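Local coordinates for protein lantibiotic dehydratase (Microbispora corallina, PDB 5EHK) that probably dehydrates serine and threonine residues of the NAI-107 precursor peptide, using glutamyl-tRNA to activate their hydroxyl groups, at residues 691-695 with 696-700; 672-675 with 676-679; 833-836 with 837-841. All coordinates share one frame; numbering follows the deposited sequence.

Contact 1: residues 691-695 with 696-700; sequences LWRMD and QLRGP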
ATOM      1  N   LEU A 691     -16.905  26.177   7.927  1.00 29.43           N
ATOM      2  CA  LEU A 691     -16.244  25.839   6.674  1.00 27.60           C
ATOM      3  C   LEU A 691     -17.142  25.672   5.439  1.00 26.67           C
ATOM      4  O   LEU A 691     -18.020  24.815   5.420  1.00 29.33           O
ATOM      5  CB  LEU A 691     -15.554  24.523   6.917  1.00 24.22           C
ATOM      6  CG  LEU A 691     -14.076  24.604   6.694  1.00 25.24           C
ATOM      7  CD1 LEU A 691     -13.478  23.306   7.233  1.00 20.79           C
ATOM      8  CD2 LEU A 691     -13.894  24.782   5.194  1.00 25.15           C
ATOM      9  N   TRP A 692     -16.890  26.448   4.391  1.00 24.77           N
ATOM     10  CA  TRP A 692     -17.664  26.320   3.147  1.00 26.71           C
ATOM     11  C   TRP A 692     -16.789  25.945   1.952  1.00 24.31           C
ATOM     12  O   TRP A 692     -15.864  26.683   1.609  1.00 22.50           O
ATOM     13  CB  TRP A 692     -18.391  27.637   2.818  1.00 28.60           C
ATOM     14  CG  TRP A 692     -19.576  27.908   3.675  1.00 28.74           C
ATOM     15  CD1 TRP A 692     -20.847  27.491   3.452  1.00 29.20           C
ATOM     16  CD2 TRP A 692     -19.603  28.659   4.894  1.00 30.14           C
ATOM     17  NE1 TRP A 692     -21.669  27.925   4.460  1.00 34.86           N
ATOM     18  CE2 TRP A 692     -20.929  28.644   5.360  1.00 34.45           C
ATOM     19  CE3 TRP A 692     -18.635  29.335   5.637  1.00 26.82           C
ATOM     20  CZ2 TRP A 692     -21.315  29.283   6.535  1.00 29.86           C
ATOM     21  CZ3 TRP A 692     -19.013  29.957   6.799  1.00 32.02           C
ATOM     22  CH2 TRP A 692     -20.347  29.928   7.240  1.00 32.40           C
ATOM     23  N   ARG A 693     -17.072  24.824   1.298  1.00 23.16           N
ATOM     24  CA  ARG A 693     -16.340  24.516   0.069  1.00 25.57           C
ATOM     25  C   ARG A 693     -16.865  25.419  -1.020  1.00 26.37           C
ATOM     26  O   ARG A 693     -17.959  25.941  -0.898  1.00 31.42           O
ATOM     27  CB  ARG A 693     -16.494  23.065  -0.358  1.00 29.77           C
ATOM     28  CG  ARG A 693     -16.080  22.033   0.679  1.00 29.31           C
ATOM     29  CD  ARG A 693     -16.060  20.631   0.060  1.00 32.36           C
ATOM     30  NE  ARG A 693     -15.252  20.582  -1.153  1.00 29.67           N
ATOM     31  CZ  ARG A 693     -14.207  19.782  -1.295  1.00 25.04           C
ATOM     32  NH1 ARG A 693     -13.877  18.953  -0.315  1.00 26.23           N
ATOM     33  NH2 ARG A 693     -13.512  19.801  -2.414  1.00 25.05           N
ATOM     34  N   MET A 694     -16.078  25.633  -2.069  1.00 33.48           N
ATOM     35  CA  MET A 694     -16.512  26.498  -3.164  1.00 32.03           C
ATOM     36  C   MET A 694     -16.501  25.830  -4.551  1.00 34.84           C
ATOM     37  O   MET A 694     -16.315  26.526  -5.551  1.00 38.26           O
ATOM     38  CB  MET A 694     -15.656  27.765  -3.211  1.00 27.72           C
ATOM     39  CG  MET A 694     -15.595  28.525  -1.912  1.00 31.42           C
ATOM     40  SD  MET A 694     -14.732  30.100  -2.111  1.00 32.48           S
ATOM     41  CE  MET A 694     -13.443  29.561  -3.192  1.00 38.93           C
ATOM     42  N   ASP A 695     -16.688  24.505  -4.607  1.00 34.14           N
ATOM     43  CA  ASP A 695     -16.676  23.739  -5.868  1.00 38.61           C
ATOM     44  C   ASP A 695     -17.681  24.291  -6.910  1.00 43.29           C
ATOM     45  O   ASP A 695     -17.334  24.571  -8.064  1.00 40.82           O
ATOM     46  CB  ASP A 695     -17.015  22.271  -5.610  1.00 39.98           C
ATOM     47  CG  ASP A 695     -16.222  21.667  -4.461  1.00 40.11           C
ATOM     48  OD1 ASP A 695     -16.568  21.933  -3.290  1.00 36.74           O
ATOM     49  OD2 ASP A 695     -15.265  20.912  -4.720  1.00 41.51           O
ATOM     50  N   GLN A 696     -18.923  24.469  -6.476  1.00 42.52           N
ATOM     51  CA  GLN A 696     -19.998  24.964  -7.334  1.00 43.89           C
ATOM     52  C   GLN A 696     -19.639  26.271  -8.028  1.00 47.42           C
ATOM     53  O   GLN A 696     -20.218  26.619  -9.053  1.00 45.29           O
ATOM     54  CB  GLN A 696     -21.250  25.223  -6.502  1.00 41.24           C
ATOM     55  CG  GLN A 696     -21.923  23.996  -5.931  1.00 47.96           C
ATOM     56  CD  GLN A 696     -23.063  24.381  -5.016  1.00 48.99           C
ATOM     57  OE1 GLN A 696     -23.094  25.500  -4.481  1.00 37.99           O
ATOM     58  NE2 GLN A 696     -24.009  23.463  -4.824  1.00 45.26           N
ATOM     59  N   LEU A 697     -18.721  27.023  -7.435  1.00 44.81           N
ATOM     60  CA  LEU A 697     -18.384  28.332  -7.959  1.00 46.77           C
ATOM     61  C   LEU A 697     -17.262  28.279  -9.000  1.00 48.33           C
ATOM     62  O   LEU A 697     -16.909  29.307  -9.586  1.00 49.05           O
ATOM     63  CB  LEU A 697     -18.001  29.269  -6.810  1.00 46.45           C
ATOM     64  CG  LEU A 697     -19.101  29.735  -5.861  1.00 38.21           C
ATOM     65  CD1 LEU A 697     -18.480  30.338  -4.627  1.00 34.64           C
ATOM     66  CD2 LEU A 697     -19.970  30.750  -6.547  1.00 43.91           C
ATOM     67  N   ARG A 698     -16.701  27.093  -9.230  1.00 45.13           N
ATOM     68  CA  ARG A 698     -15.529  26.991 -10.100  1.00 49.37           C
ATOM     69  C   ARG A 698     -15.903  27.231 -11.550  1.00 55.20           C
ATOM     70  O   ARG A 698     -15.243  27.997 -12.255  1.00 50.13           O
ATOM     71  CB  ARG A 698     -14.859  25.628  -9.959  1.00 46.95           C
ATOM     72  CG  ARG A 698     -14.075  25.469  -8.679  1.00 51.49           C
ATOM     73  CD  ARG A 698     -13.710  24.020  -8.461  1.00 57.40           C
ATOM     74  NE  ARG A 698     -13.220  23.776  -7.108  1.00 60.53           N
ATOM     75  CZ  ARG A 698     -13.100  22.565  -6.568  1.00 59.72           C
ATOM     76  NH1 ARG A 698     -13.444  21.490  -7.263  1.00 56.02           N
ATOM     77  NH2 ARG A 698     -12.644  22.428  -5.329  1.00 59.64           N
ATOM     78  N   GLY A 699     -16.976  26.573 -11.979  1.00 48.22           N
ATOM     79  CA  GLY A 699     -17.520  26.760 -13.308  1.00 51.96           C
ATOM     80  C   GLY A 699     -18.036  28.161 -13.599  1.00 54.34           C
ATOM     81  O   GLY A 699     -17.764  28.691 -14.675  1.00 64.31           O
ATOM     82  N   PRO A 700     -18.817  28.753 -12.673  1.00 48.13           N
ATOM     83  CA  PRO A 700     -19.256  30.143 -12.866  1.00 51.71           C
ATOM     84  C   PRO A 700     -18.113  31.156 -12.818  1.00 53.14           C
ATOM     85  O   PRO A 700     -18.232  32.243 -13.384  1.00 58.34           O
ATOM     86  CB  PRO A 700     -20.235  30.370 -11.712  1.00 47.90           C
ATOM     87  CG  PRO A 700     -20.754  29.027 -11.391  1.00 46.12           C
ATOM     88  CD  PRO A 700     -19.604  28.081 -11.626  1.00 47.52           C
TER
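Asp695 OD2 is shared by two arginines: Arg698, three residues on, at the close of the turn, and Arg693, two residues before it. The result is a salt-bridge network built round a 3-10 turn, after strand 685-693, in the connection toward helix 707-721. The two arginines use the carboxylate differently. Arg693 takes it side-on: its NE donates to Asp695 OD1 at 2.9 Å, almost in the plane of the guanidinium, and its NH2 donates to Asp695 OD2 at 3.1 Å from a slightly tilted position. Both oxygens answer with their syn lone pairs, and the paired bonds fix the rotation of the carboxylate. A bend at chi3 (53°) in the otherwise stretched Arg693 chain brings NE round to the acid.

Arg698 instead presents a face to the same oxygen. Its NH2 lies 3.1 Å from Asp695 OD2 in a salt bridge, with the carboxylate and guanidinium planes 59° apart. The extended Arg698 chain runs beside Asp695, and Asp695 CA lies 3.7 Å from Arg698 NE, over the rim of the guanidinium. The shared anion probably offsets the closeness of the two cations.

The backbone closes the turn through two bonds, Arg698 N to Asp695 O at 2.8 Å and Leu697 N to Met694 O at 3.1 Å. Ser672 O takes a further hydrogen bond from Arg693 NH1, and Ala460 of the second subunit packs on Arg693 and Asp695. Met694 and Leu697 are buried against Leu753 of helix 743-755. Within the turn these two apolar residues meet through Met694 CB and Leu697 CD1, 4.1 Å apart.

Contact 2: residues 672-675 with 676-679; sequences SEMP and FLPG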
ATOM      1  N   SER A 672     -14.414  15.945   5.145  1.00 22.90           N
ATOM      2  CA  SER A 672     -13.908  17.184   4.584  1.00 22.54           C
ATOM      3  C   SER A 672     -14.535  17.492   3.220  1.00 23.59           C
ATOM      4  O   SER A 672     -14.411  18.610   2.700  1.00 22.84           O
ATOM      5  CB  SER A 672     -12.382  17.120   4.516  1.00 17.25           C
ATOM      6  OG  SER A 672     -11.897  17.636   3.303  1.00 21.91           O
ATOM      7  N   GLU A 673     -15.233  16.509   2.657  1.00 24.45           N
ATOM      8  CA  GLU A 673     -15.843  16.670   1.339  1.00 29.76           C
ATOM      9  C   GLU A 673     -17.186  17.418   1.378  1.00 31.46           C
ATOM     10  O   GLU A 673     -17.641  17.927   0.343  1.00 33.21           O
ATOM     11  CB  GLU A 673     -16.042  15.312   0.663  1.00 29.35           C
ATOM     12  CG  GLU A 673     -14.759  14.516   0.452  1.00 39.96           C
ATOM     13  CD  GLU A 673     -13.747  15.253  -0.419  1.00 41.67           C
ATOM     14  OE1 GLU A 673     -14.164  15.879  -1.423  1.00 37.28           O
ATOM     15  OE2 GLU A 673     -12.533  15.193  -0.100  1.00 45.98           O
ATOM     16  N   MET A 674     -17.807  17.474   2.562  1.00 20.12           N
ATOM     17  CA  MET A 674     -19.085  18.137   2.740  1.00 21.99           C
ATOM     18  C   MET A 674     -18.965  19.595   2.295  1.00 26.91           C
ATOM     19  O   MET A 674     -17.892  20.186   2.418  1.00 25.90           O
ATOM     20  CB  MET A 674     -19.530  18.046   4.196  1.00 24.52           C
ATOM     21  CG  MET A 674     -19.780  16.626   4.720  1.00 25.72           C
ATOM     22  SD  MET A 674     -21.303  15.924   4.058  1.00 27.79           S
ATOM     23  CE  MET A 674     -22.355  17.331   4.332  1.00 33.25           C
ATOM     24  N   PRO A 675     -20.036  20.154   1.699  1.00 23.79           N
ATOM     25  CA  PRO A 675     -20.020  21.546   1.225  1.00 22.77           C
ATOM     26  C   PRO A 675     -19.940  22.513   2.390  1.00 23.79           C
ATOM     27  O   PRO A 675     -19.355  23.592   2.267  1.00 23.33           O
ATOM     28  CB  PRO A 675     -21.372  21.703   0.514  1.00 25.34           C
ATOM     29  CG  PRO A 675     -22.240  20.636   1.092  1.00 26.71           C
ATOM     30  CD  PRO A 675     -21.320  19.486   1.425  1.00 27.70           C
ATOM     31  N   PHE A 676     -20.531  22.129   3.518  1.00 21.78           N
ATOM     32  CA  PHE A 676     -20.390  22.924   4.721  1.00 22.72           C
ATOM     33  C   PHE A 676     -20.076  22.049   5.892  1.00 23.09           C
ATOM     34  O   PHE A 676     -20.718  21.022   6.085  1.00 23.50           O
ATOM     35  CB  PHE A 676     -21.640  23.761   5.035  1.00 26.21           C
ATOM     36  CG  PHE A 676     -21.583  24.441   6.378  1.00 23.65           C
ATOM     37  CD1 PHE A 676     -20.785  25.572   6.567  1.00 27.59           C
ATOM     38  CD2 PHE A 676     -22.309  23.945   7.457  1.00 17.53           C
ATOM     39  CE1 PHE A 676     -20.709  26.194   7.811  1.00 24.85           C
ATOM     40  CE2 PHE A 676     -22.248  24.563   8.692  1.00 22.85           C
ATOM     41  CZ  PHE A 676     -21.444  25.684   8.874  1.00 26.57           C
ATOM     42  N   LEU A 677     -19.079  22.482   6.663  1.00 24.77           N
ATOM     43  CA  LEU A 677     -18.719  21.897   7.956  1.00 24.90           C
ATOM     44  C   LEU A 677     -18.849  22.922   9.084  1.00 26.08           C
ATOM     45  O   LEU A 677     -18.264  24.012   9.023  1.00 24.74           O
ATOM     46  CB  LEU A 677     -17.294  21.350   7.919  1.00 23.90           C
ATOM     47  CG  LEU A 677     -17.104  20.041   7.168  1.00 22.01           C
ATOM     48  CD1 LEU A 677     -15.643  19.845   6.992  1.00 20.20           C
ATOM     49  CD2 LEU A 677     -17.740  18.855   7.925  1.00 19.15           C
ATOM     50  N   PRO A 678     -19.625  22.577  10.119  1.00 25.76           N
ATOM     51  CA  PRO A 678     -19.881  23.460  11.264  1.00 27.38           C
ATOM     52  C   PRO A 678     -18.599  23.732  12.030  1.00 27.96           C
ATOM     53  O   PRO A 678     -17.753  22.838  12.062  1.00 27.54           O
ATOM     54  CB  PRO A 678     -20.806  22.619  12.147  1.00 26.94           C
ATOM     55  CG  PRO A 678     -20.469  21.214  11.805  1.00 23.23           C
ATOM     56  CD  PRO A 678     -20.131  21.214  10.342  1.00 21.35           C
ATOM     57  N   GLY A 679     -18.446  24.935  12.595  1.00 29.27           N
ATOM     58  CA  GLY A 679     -17.393  25.200  13.563  1.00 26.46           C
ATOM     59  C   GLY A 679     -17.592  24.292  14.771  1.00 23.35           C
ATOM     60  O   GLY A 679     -18.718  23.935  15.095  1.00 26.86           O
TER
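The Phe676 ring packs against Trp692 of the partner strand, their planes at about 40°, and makes no contact with 672-675. This is the entrance to a beta-hairpin: a short 3-10 turn ends at Glu673, and the chain passes through Pro675 into strand 676-682, whose antiparallel partner 685-693 follows directly. It is the first torsion of Phe676, with CG anti to the backbone N (chi1 172°), that carries the ring to the tryptophan. Pro690 and Arg475 also touch Phe676, which thus belongs to the sheet more than to the turn.

The contact back to the turn falls instead to Leu677. Its two methyl groups meet different residues of 672-675: CD2 lies 4.2 Å from Met674 CB, while CD1 rests 4.0 Å from Ser672 CA. Trp668 adds to the apolar surroundings of this leucine.

Met674 directs its CB toward the strand residues, and Ala467 of the second subunit packs on it. Between the two segments the close backbone N and O atoms do not form hydrogen bonds; Pro675 is bonded to the partner strand instead, its O probably accepting from Arg693 N. Met674 CB also lies 3.7 Å from the carbonyl oxygen Phe676 O.

Contact 3: residues 833-836 with 837-841; sequences DFLR and DQVPV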
ATOM      1  N   ASP A 833       8.333 -31.126   0.904  1.00 12.37           N
ATOM      2  CA  ASP A 833       8.767 -32.161  -0.054  1.00 16.08           C
ATOM      3  C   ASP A 833      10.201 -31.957  -0.520  1.00 14.23           C
ATOM      4  O   ASP A 833      10.967 -32.920  -0.608  1.00 14.07           O
ATOM      5  CB  ASP A 833       7.854 -32.255  -1.289  1.00 14.46           C
ATOM      6  CG  ASP A 833       6.624 -33.121  -1.046  1.00 21.78           C
ATOM      7  OD1 ASP A 833       6.658 -33.945  -0.097  1.00 23.11           O
ATOM      8  OD2 ASP A 833       5.614 -32.951  -1.776  1.00 24.44           O
ATOM      9  N   PHE A 834      10.557 -30.706  -0.810  1.00 12.58           N
ATOM     10  CA  PHE A 834      11.905 -30.387  -1.255  1.00 11.66           C
ATOM     11  C   PHE A 834      12.923 -30.779  -0.158  1.00 12.65           C
ATOM     12  O   PHE A 834      13.978 -31.350  -0.443  1.00  9.14           O
ATOM     13  CB  PHE A 834      12.010 -28.905  -1.634  1.00 12.31           C
ATOM     14  CG  PHE A 834      13.280 -28.561  -2.371  1.00  9.61           C
ATOM     15  CD1 PHE A 834      13.344 -28.691  -3.744  1.00  5.92           C
ATOM     16  CD2 PHE A 834      14.412 -28.158  -1.677  1.00  7.54           C
ATOM     17  CE1 PHE A 834      14.478 -28.409  -4.412  1.00  6.39           C
ATOM     18  CE2 PHE A 834      15.564 -27.882  -2.345  1.00  9.75           C
ATOM     19  CZ  PHE A 834      15.605 -28.010  -3.726  1.00  8.00           C
ATOM     20  N   LEU A 835      12.570 -30.468   1.092  1.00 11.54           N
ATOM     21  CA  LEU A 835      13.351 -30.844   2.263  1.00 11.87           C
ATOM     22  C   LEU A 835      13.478 -32.354   2.468  1.00 14.12           C
ATOM     23  O   LEU A 835      14.541 -32.845   2.862  1.00 13.33           O
ATOM     24  CB  LEU A 835      12.764 -30.203   3.517  1.00 11.63           C
ATOM     25  CG  LEU A 835      12.935 -28.687   3.651  1.00 12.10           C
ATOM     26  CD1 LEU A 835      12.049 -28.128   4.753  1.00  6.71           C
ATOM     27  CD2 LEU A 835      14.414 -28.330   3.879  1.00  8.59           C
ATOM     28  N   ARG A 836      12.398 -33.088   2.221  1.00 14.00           N
ATOM     29  CA  ARG A 836      12.423 -34.546   2.366  1.00 13.58           C
ATOM     30  C   ARG A 836      13.309 -35.217   1.309  1.00 17.24           C
ATOM     31  O   ARG A 836      14.116 -36.090   1.626  1.00 17.80           O
ATOM     32  CB  ARG A 836      10.995 -35.117   2.344  1.00 14.68           C
ATOM     33  CG  ARG A 836      10.201 -34.821   3.625  1.00 18.77           C
ATOM     34  CD  ARG A 836       8.868 -35.541   3.698  1.00 16.84           C
ATOM     35  NE  ARG A 836       7.805 -34.787   3.042  1.00 21.01           N
ATOM     36  CZ  ARG A 836       6.847 -34.115   3.674  1.00 19.33           C
ATOM     37  NH1 ARG A 836       6.783 -34.122   5.000  1.00 15.96           N
ATOM     38  NH2 ARG A 836       5.933 -33.454   2.970  1.00 19.14           N
ATOM     39  N   ASP A 837      13.184 -34.755   0.069  1.00 14.17           N
ATOM     40  CA  ASP A 837      13.753 -35.425  -1.080  1.00 12.90           C
ATOM     41  C   ASP A 837      15.007 -34.799  -1.699  1.00 14.06           C
ATOM     42  O   ASP A 837      15.892 -35.519  -2.135  1.00 15.77           O
ATOM     43  CB  ASP A 837      12.690 -35.511  -2.178  1.00 17.34           C
ATOM     44  CG  ASP A 837      11.443 -36.246  -1.740  1.00 17.18           C
ATOM     45  OD1 ASP A 837      11.510 -37.117  -0.853  1.00 14.93           O
ATOM     46  OD2 ASP A 837      10.383 -35.957  -2.311  1.00 23.27           O
ATOM     47  N   GLN A 838      15.074 -33.474  -1.772  1.00 15.65           N
ATOM     48  CA  GLN A 838      16.136 -32.802  -2.535  1.00 13.44           C
ATOM     49  C   GLN A 838      17.309 -32.287  -1.689  1.00 14.94           C
ATOM     50  O   GLN A 838      18.460 -32.381  -2.111  1.00 14.46           O
ATOM     51  CB  GLN A 838      15.575 -31.651  -3.395  1.00 13.35           C
ATOM     52  CG  GLN A 838      14.995 -32.072  -4.740  1.00 13.97           C
ATOM     53  CD  GLN A 838      13.653 -32.788  -4.625  1.00 16.00           C
ATOM     54  OE1 GLN A 838      12.734 -32.323  -3.936  1.00 16.52           O
ATOM     55  NE2 GLN A 838      13.538 -33.926  -5.298  1.00 13.11           N
ATOM     56  N   VAL A 839      17.015 -31.694  -0.531  1.00 14.59           N
ATOM     57  CA  VAL A 839      18.065 -31.194   0.360  1.00 15.85           C
ATOM     58  C   VAL A 839      19.058 -32.322   0.809  1.00 14.73           C
ATOM     59  O   VAL A 839      20.276 -32.102   0.845  1.00  8.52           O
ATOM     60  CB  VAL A 839      17.468 -30.346   1.531  1.00 12.76           C
ATOM     61  CG1 VAL A 839      18.559 -29.923   2.525  1.00 10.89           C
ATOM     62  CG2 VAL A 839      16.803 -29.091   0.969  1.00  7.86           C
ATOM     63  N   PRO A 840      18.538 -33.541   1.100  1.00 18.30           N
ATOM     64  CA  PRO A 840      19.454 -34.654   1.370  1.00 17.94           C
ATOM     65  C   PRO A 840      20.471 -34.844   0.267  1.00 20.02           C
ATOM     66  O   PRO A 840      21.638 -35.106   0.579  1.00 19.35           O
ATOM     67  CB  PRO A 840      18.523 -35.854   1.428  1.00 14.40           C
ATOM     68  CG  PRO A 840      17.283 -35.293   1.988  1.00 14.13           C
ATOM     69  CD  PRO A 840      17.140 -33.937   1.372  1.00 16.21           C
ATOM     70  N   VAL A 841      20.060 -34.690  -0.990  1.00 15.42           N
ATOM     71  CA  VAL A 841      21.022 -34.814  -2.078  1.00 15.87           C
ATOM     72  C   VAL A 841      22.110 -33.742  -1.974  1.00 11.89           C
ATOM     73  O   VAL A 841      23.271 -33.998  -2.206  1.00 13.63           O
ATOM     74  CB  VAL A 841      20.342 -34.787  -3.440  1.00 14.61           C
ATOM     75  CG1 VAL A 841      21.367 -34.754  -4.546  1.00 16.62           C
ATOM     76  CG2 VAL A 841      19.454 -35.992  -3.584  1.00 10.87           C
TER
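Gln838 lays its CB over the centre of the Phe834 ring, a CH-pi contact with 3.6 Å between that carbon and the ring centroid. It lies where helix 828-837 passes into helix 839-848. Phe834 can receive the glutamine because its CG stands anti to the backbone N (chi1 -168°), which brings the ring against Gln838 CB and Val839 CG2. Gln838 bends sharply at chi2 (73°) and doubles back, setting its OE1 3.4 Å from Phe834 CA, with the amide plane 49° from that of the ring.

Val839 is shared by two neighbours: its CG2 comes obliquely to Phe834 CD2 at 3.7 Å and also reaches Leu835 CD2 at 3.8 Å. Leu835 and Val839 run side by side, whereas Phe834 and Val839 cross at about a right angle.

One carbonyl takes two bonds, from residues four and five ahead: Phe834 O accepts from Gln838 N at 2.7 Å and from Val839 N at 3.1 Å, the donors arriving from opposite faces of the carbonyl plane. Pro840 has no N-H for the following bond, and its CD packs on Leu835 O instead.

On the polar side, Arg836 NH2 meets Asp833 OD1 in a salt bridge of 3.2 Å, in the guanidinium plane but from above the carboxylate. Ser230 of the second subunit bonds to Asp833 OD2, and Leu938 O accepts from Arg836 NH1. Arg942 pairs with both Asp833 and Asp837, tying this region to helix 920-942, while Trp893 of helix 875-895 meets the Phe834 ring, and Leu835 and Val839 pack on strand 853-861.

How the contacts relate
Followed from the N terminus, the chain meets contact 2, then contact 1, then contact 3. Each closes just a local turn, and they lie in series, none nesting in or crossing another. Contact 2 leads into strand 676-682 and contact 1 leads out of strand 685-693, so they sit at the same open end of one hairpin, their centres about 12 Å apart. Probable backbone hydrogen bonds join them, Leu691 N to Leu677 O and Arg693 N to Pro675 O. Contact 3 belongs to the C-terminal family region, its centre about 64 Å from that of contact 2, and joins two helices there. All three also touch the second subunit.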